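Long-range contact in 2-hydroxyisocaproyl-CoA dehydratase activator (Clostridium difficile, PDB 4EHU), which transfers one electron to (R)-2-hydroxyisocaproyl-CoA dehydratase together with ATP hydrolysis, activating that enzyme in the reductive branch of leucine fermentation: residues Arg131-Met136 / Gly188-Val193. Residues are numbered along the deposited sequence; the frame is centred on the assembly and turned at random. Where two conformers were deposited one is given.
Sequences RFLDVM and GIHTSV. With ANP (phosphoaminophosphonic acid-adenylate ester), chain D.
Phe132 and Val193 lie alongside each other and point opposite ways, with Phe132 CD2 only 3.4 Å from Val193 CG2. Phe132 CG stands anti to its backbone N (chi1 178°). Val193 CG2, Ser192 CB and the backbone O of Ile189, the last 3.7 Å from Phe132 CE2, meet the ring obliquely, neither squarely over its face nor at its edge. Met136 bends at SD (chi2 -57°); its CE lies 3.7 Å above one face of the Phe132 ring, offset toward the rim. Ile189 divides its branches: CD1 packs 3.6 Å from Met136 CB, whereas CG2 packs 3.6 Å from Leu133 CD2. That same leucine methyl also reaches the edge of the His190 ring, in plane, at CD2. The segment axes, nearly antiparallel (162°), approach to 10.5 Å, joining helices 130-140 and 182-204 in the half of this actin-like fold that holds the cluster ligands Cys125 and Cys164. The first helix carries both Phe132, about 6 Å from the iron-sulfur cluster, and Asp134, which takes hydrogen bonds from both ribose hydroxyls of the ATP analogue in the cleft. Buried apolar branches thus hold the interface without a hydrogen bond between the segments, while Asp134 does polar work at the nucleotide.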
ATOM      1  N   ARG A 131       7.542  -6.874  -1.841  0.59 17.42           N
ATOM      2  CA  ARG A 131       7.137  -6.477  -0.502  0.59 18.61           C
ATOM      3  C   ARG A 131       5.804  -7.118  -0.139  0.59 23.63           C
ATOM      4  O   ARG A 131       5.616  -7.581   0.976  0.59 20.17           O
ATOM      5  CB  ARG A 131       6.994  -4.963  -0.418  0.59 18.58           C
ATOM      6  CG  ARG A 131       6.734  -4.476   0.989  0.59 23.69           C
ATOM      7  CD  ARG A 131       7.819  -4.975   1.930  0.59 25.76           C
ATOM      8  NE  ARG A 131       7.677  -4.391   3.251  0.59 29.08           N
ATOM      9  CZ  ARG A 131       8.285  -3.276   3.641  0.59 24.67           C
ATOM     10  NH1 ARG A 131       9.097  -2.626   2.821  0.59 24.28           N
ATOM     11  NH2 ARG A 131       8.077  -2.816   4.856  0.59 27.81           N
ATOM     12  N   PHE A 132       4.873  -7.115  -1.086  1.00 17.09           N
ATOM     13  CA  PHE A 132       3.558  -7.728  -0.875  1.00 17.43           C
ATOM     14  C   PHE A 132       3.755  -9.210  -0.513  1.00 19.89           C
ATOM     15  O   PHE A 132       3.167  -9.714   0.437  1.00 19.29           O
ATOM     16  CB  PHE A 132       2.704  -7.556  -2.144  1.00 17.14           C
ATOM     17  CG  PHE A 132       1.312  -8.184  -2.084  1.00 15.16           C
ATOM     18  CD1 PHE A 132       0.217  -7.412  -1.727  1.00 15.74           C
ATOM     19  CD2 PHE A 132       1.102  -9.510  -2.468  1.00 17.42           C
ATOM     20  CE1 PHE A 132      -1.068  -7.950  -1.713  1.00 17.85           C
ATOM     21  CE2 PHE A 132      -0.169 -10.053  -2.454  1.00 18.11           C
ATOM     22  CZ  PHE A 132      -1.264  -9.277  -2.074  1.00 17.74           C
ATOM     23  N   LEU A 133       4.597  -9.897  -1.266  1.00 18.77           N
ATOM     24  CA  LEU A 133       4.820 -11.326  -1.033  1.00 17.55           C
ATOM     25  C   LEU A 133       5.526 -11.540   0.293  1.00 17.49           C
ATOM     26  O   LEU A 133       5.209 -12.470   1.010  1.00 20.58           O
ATOM     27  CB  LEU A 133       5.636 -11.930  -2.183  1.00 16.31           C
ATOM     28  CG  LEU A 133       4.848 -11.897  -3.494  1.00 16.70           C
ATOM     29  CD1 LEU A 133       5.773 -12.118  -4.712  1.00 19.87           C
ATOM     30  CD2 LEU A 133       3.752 -12.972  -3.487  1.00 17.91           C
ATOM     31  N   ASP A 134       6.480 -10.675   0.631  1.00 20.43           N
ATOM     32  CA  ASP A 134       7.220 -10.855   1.869  1.00 27.45           C
ATOM     33  C   ASP A 134       6.259 -10.678   3.045  1.00 23.63           C
ATOM     34  O   ASP A 134       6.304 -11.431   4.021  1.00 27.40           O
ATOM     35  CB  ASP A 134       8.391  -9.860   1.961  1.00 27.52           C
ATOM     36  CG  ASP A 134       9.420 -10.046   0.839  1.00 31.72           C
ATOM     37  OD1 ASP A 134       9.436 -11.112   0.187  1.00 29.47           O
ATOM     38  OD2 ASP A 134      10.216  -9.112   0.612  1.00 33.03           O
ATOM     39  N   VAL A 135       5.365  -9.700   2.934  1.00 22.43           N
ATOM     40  CA  VAL A 135       4.355  -9.460   3.967  1.00 19.53           C
ATOM     41  C   VAL A 135       3.426 -10.664   4.129  1.00 24.60           C
ATOM     42  O   VAL A 135       3.140 -11.096   5.252  1.00 27.90           O
ATOM     43  CB  VAL A 135       3.516  -8.197   3.648  1.00 24.84           C
ATOM     44  CG1 VAL A 135       2.252  -8.170   4.469  1.00 24.60           C
ATOM     45  CG2 VAL A 135       4.347  -6.928   3.911  1.00 23.42           C
ATOM     46  N   MET A 136       2.952 -11.229   3.018  1.00 21.41           N
ATOM     47  CA  MET A 136       2.038 -12.358   3.097  1.00 21.66           C
ATOM     48  C   MET A 136       2.734 -13.634   3.579  1.00 23.00           C
ATOM     49  O   MET A 136       2.140 -14.413   4.308  1.00 24.32           O
ATOM     50  CB  MET A 136       1.428 -12.639   1.727  1.00 21.71           C
ATOM     51  CG  MET A 136       0.603 -11.490   1.198  1.00 21.01           C
ATOM     52  SD  MET A 136      -0.720 -11.026   2.342  1.00 25.36           S
ATOM     53  CE  MET A 136      -1.010  -9.365   1.728  1.00 32.47           C
ATOM     54  N   GLY A 188      -3.982 -17.433  -4.458  1.00 14.53           N
ATOM     55  CA  GLY A 188      -4.696 -16.158  -4.496  1.00 16.74           C
ATOM     56  C   GLY A 188      -3.744 -14.992  -4.348  1.00 17.75           C
ATOM     57  O   GLY A 188      -3.898 -13.992  -5.020  1.00 15.96           O
ATOM     58  N   ILE A 189      -2.776 -15.130  -3.449  1.00 17.01           N
ATOM     59  CA  ILE A 189      -1.740 -14.115  -3.247  1.00 17.09           C
ATOM     60  C   ILE A 189      -0.948 -13.887  -4.551  1.00 16.22           C
ATOM     61  O   ILE A 189      -0.672 -12.758  -4.932  1.00 16.59           O
ATOM     62  CB  ILE A 189      -0.809 -14.572  -2.105  1.00 19.59           C
ATOM     63  CG1 ILE A 189      -1.490 -14.317  -0.744  1.00 19.94           C
ATOM     64  CG2 ILE A 189       0.557 -13.886  -2.198  1.00 22.32           C
ATOM     65  CD1 ILE A 189      -0.828 -15.121   0.395  1.00 24.50           C
ATOM     66  N   HIS A 190      -0.622 -14.969  -5.260  1.00 13.77           N
ATOM     67  CA  HIS A 190       0.093 -14.859  -6.508  1.00 12.86           C
ATOM     68  C   HIS A 190      -0.745 -14.178  -7.566  1.00 13.75           C
ATOM     69  O   HIS A 190      -0.252 -13.354  -8.335  1.00 14.68           O
ATOM     70  CB  HIS A 190       0.536 -16.242  -6.982  1.00 13.95           C
ATOM     71  CG  HIS A 190       1.601 -16.840  -6.135  1.00 13.04           C
ATOM     72  ND1 HIS A 190       1.885 -18.190  -6.148  1.00 14.94           N
ATOM     73  CD2 HIS A 190       2.494 -16.271  -5.296  1.00 20.41           C
ATOM     74  CE1 HIS A 190       2.876 -18.429  -5.305  1.00 17.09           C
ATOM     75  NE2 HIS A 190       3.260 -17.283  -4.776  1.00 17.47           N
ATOM     76  N   THR A 191      -2.021 -14.503  -7.602  1.00 14.01           N
ATOM     77  CA  THR A 191      -2.886 -13.903  -8.583  1.00 14.01           C
ATOM     78  C   THR A 191      -2.998 -12.392  -8.317  1.00 17.01           C
ATOM     79  O   THR A 191      -2.986 -11.618  -9.248  1.00 15.35           O
ATOM     80  CB  THR A 191      -4.258 -14.576  -8.562  1.00 15.87           C
ATOM     81  OG1 THR A 191      -4.100 -15.885  -9.115  1.00 15.18           O
ATOM     82  CG2 THR A 191      -5.277 -13.764  -9.395  1.00 15.52           C
ATOM     83  N   SER A 192      -3.052 -11.988  -7.055  1.00 14.78           N
ATOM     84  CA  SER A 192      -3.047 -10.549  -6.733  1.00 14.52           C
ATOM     85  C   SER A 192      -1.858  -9.824  -7.361  1.00 16.16           C
ATOM     86  O   SER A 192      -2.018  -8.787  -8.006  1.00 16.75           O
ATOM     87  CB  SER A 192      -3.019 -10.353  -5.223  1.00 19.32           C
ATOM     88  OG  SER A 192      -4.260 -10.731  -4.665  1.00 23.93           O
ATOM     89  N   VAL A 193      -0.662 -10.375  -7.190  1.00 15.26           N
ATOM     90  CA  VAL A 193       0.539  -9.713  -7.697  1.00 16.57           C
ATOM     91  C   VAL A 193       0.468  -9.702  -9.217  1.00 15.85           C
ATOM     92  O   VAL A 193       0.707  -8.675  -9.856  1.00 16.02           O
ATOM     93  CB  VAL A 193       1.792 -10.452  -7.233  1.00 17.00           C
ATOM     94  CG1 VAL A 193       3.051  -9.957  -8.010  1.00 14.92           C
ATOM     95  CG2 VAL A 193       1.942 -10.283  -5.723  1.00 15.46           C
TER
HETATM   96  PG  ANP D 302      14.063  -3.018  -6.340  1.00 18.56           P
HETATM   97  O1G ANP D 302      14.798  -1.770  -5.864  1.00 19.89           O
HETATM   98  O2G ANP D 302      14.550  -3.420  -7.710  1.00 19.33           O
HETATM   99  O3G ANP D 302      12.593  -2.889  -6.263  1.00 20.61           O
HETATM  100  PB  ANP D 302      15.654  -5.401  -5.356  1.00 19.07           P
HETATM  101  O1B ANP D 302      16.529  -5.472  -4.131  1.00 21.23           O
HETATM  102  O2B ANP D 302      16.375  -5.343  -6.704  1.00 17.41           O
HETATM  103  N3B ANP D 302      14.492  -4.143  -5.118  1.00 18.01           N
HETATM  104  PA  ANP D 302      15.168  -8.201  -5.964  1.00 18.79           P
HETATM  105  O1A ANP D 302      16.497  -8.562  -5.401  1.00 19.66           O
HETATM  106  O2A ANP D 302      14.929  -8.157  -7.457  1.00 17.97           O
HETATM  107  O3A ANP D 302      14.736  -6.747  -5.391  1.00 18.26           O
HETATM  108  O5' ANP D 302      13.986  -9.092  -5.336  1.00 18.30           O
HETATM  109  C5' ANP D 302      13.734  -9.067  -3.928  1.00 19.73           C
HETATM  110  C4' ANP D 302      12.676 -10.117  -3.602  1.00 26.26           C
HETATM  111  O4' ANP D 302      12.640 -11.316  -4.362  1.00 22.75           O
HETATM  112  C3' ANP D 302      11.970 -10.259  -2.266  1.00 23.33           C
HETATM  113  O3' ANP D 302      11.118  -9.133  -2.012  1.00 22.02           O
HETATM  114  C2' ANP D 302      11.241 -11.599  -2.420  1.00 25.59           C
HETATM  115  O2' ANP D 302       9.818 -11.440  -2.557  1.00 25.85           O
HETATM  116  C1' ANP D 302      11.796 -12.253  -3.685  1.00 22.88           C
HETATM  117  N9  ANP D 302      12.646 -13.428  -3.420  1.00 21.97           N
HETATM  118  C8  ANP D 302      13.908 -13.425  -2.942  1.00 23.52           C
HETATM  119  N7  ANP D 302      14.400 -14.687  -2.880  1.00 23.49           N
HETATM  120  C5  ANP D 302      13.422 -15.505  -3.341  1.00 20.90           C
HETATM  121  C6  ANP D 302      13.272 -16.946  -3.559  1.00 22.14           C
HETATM  122  N6  ANP D 302      14.293 -17.775  -3.236  1.00 23.58           N
HETATM  123  N1  ANP D 302      12.097 -17.393  -4.072  1.00 20.67           N
HETATM  124  C2  ANP D 302      11.087 -16.572  -4.394  1.00 22.10           C
HETATM  125  N3  ANP D 302      11.152 -15.244  -4.211  1.00 20.97           N
HETATM  126  C4  ANP D 302      12.276 -14.674  -3.708  1.00 20.77           C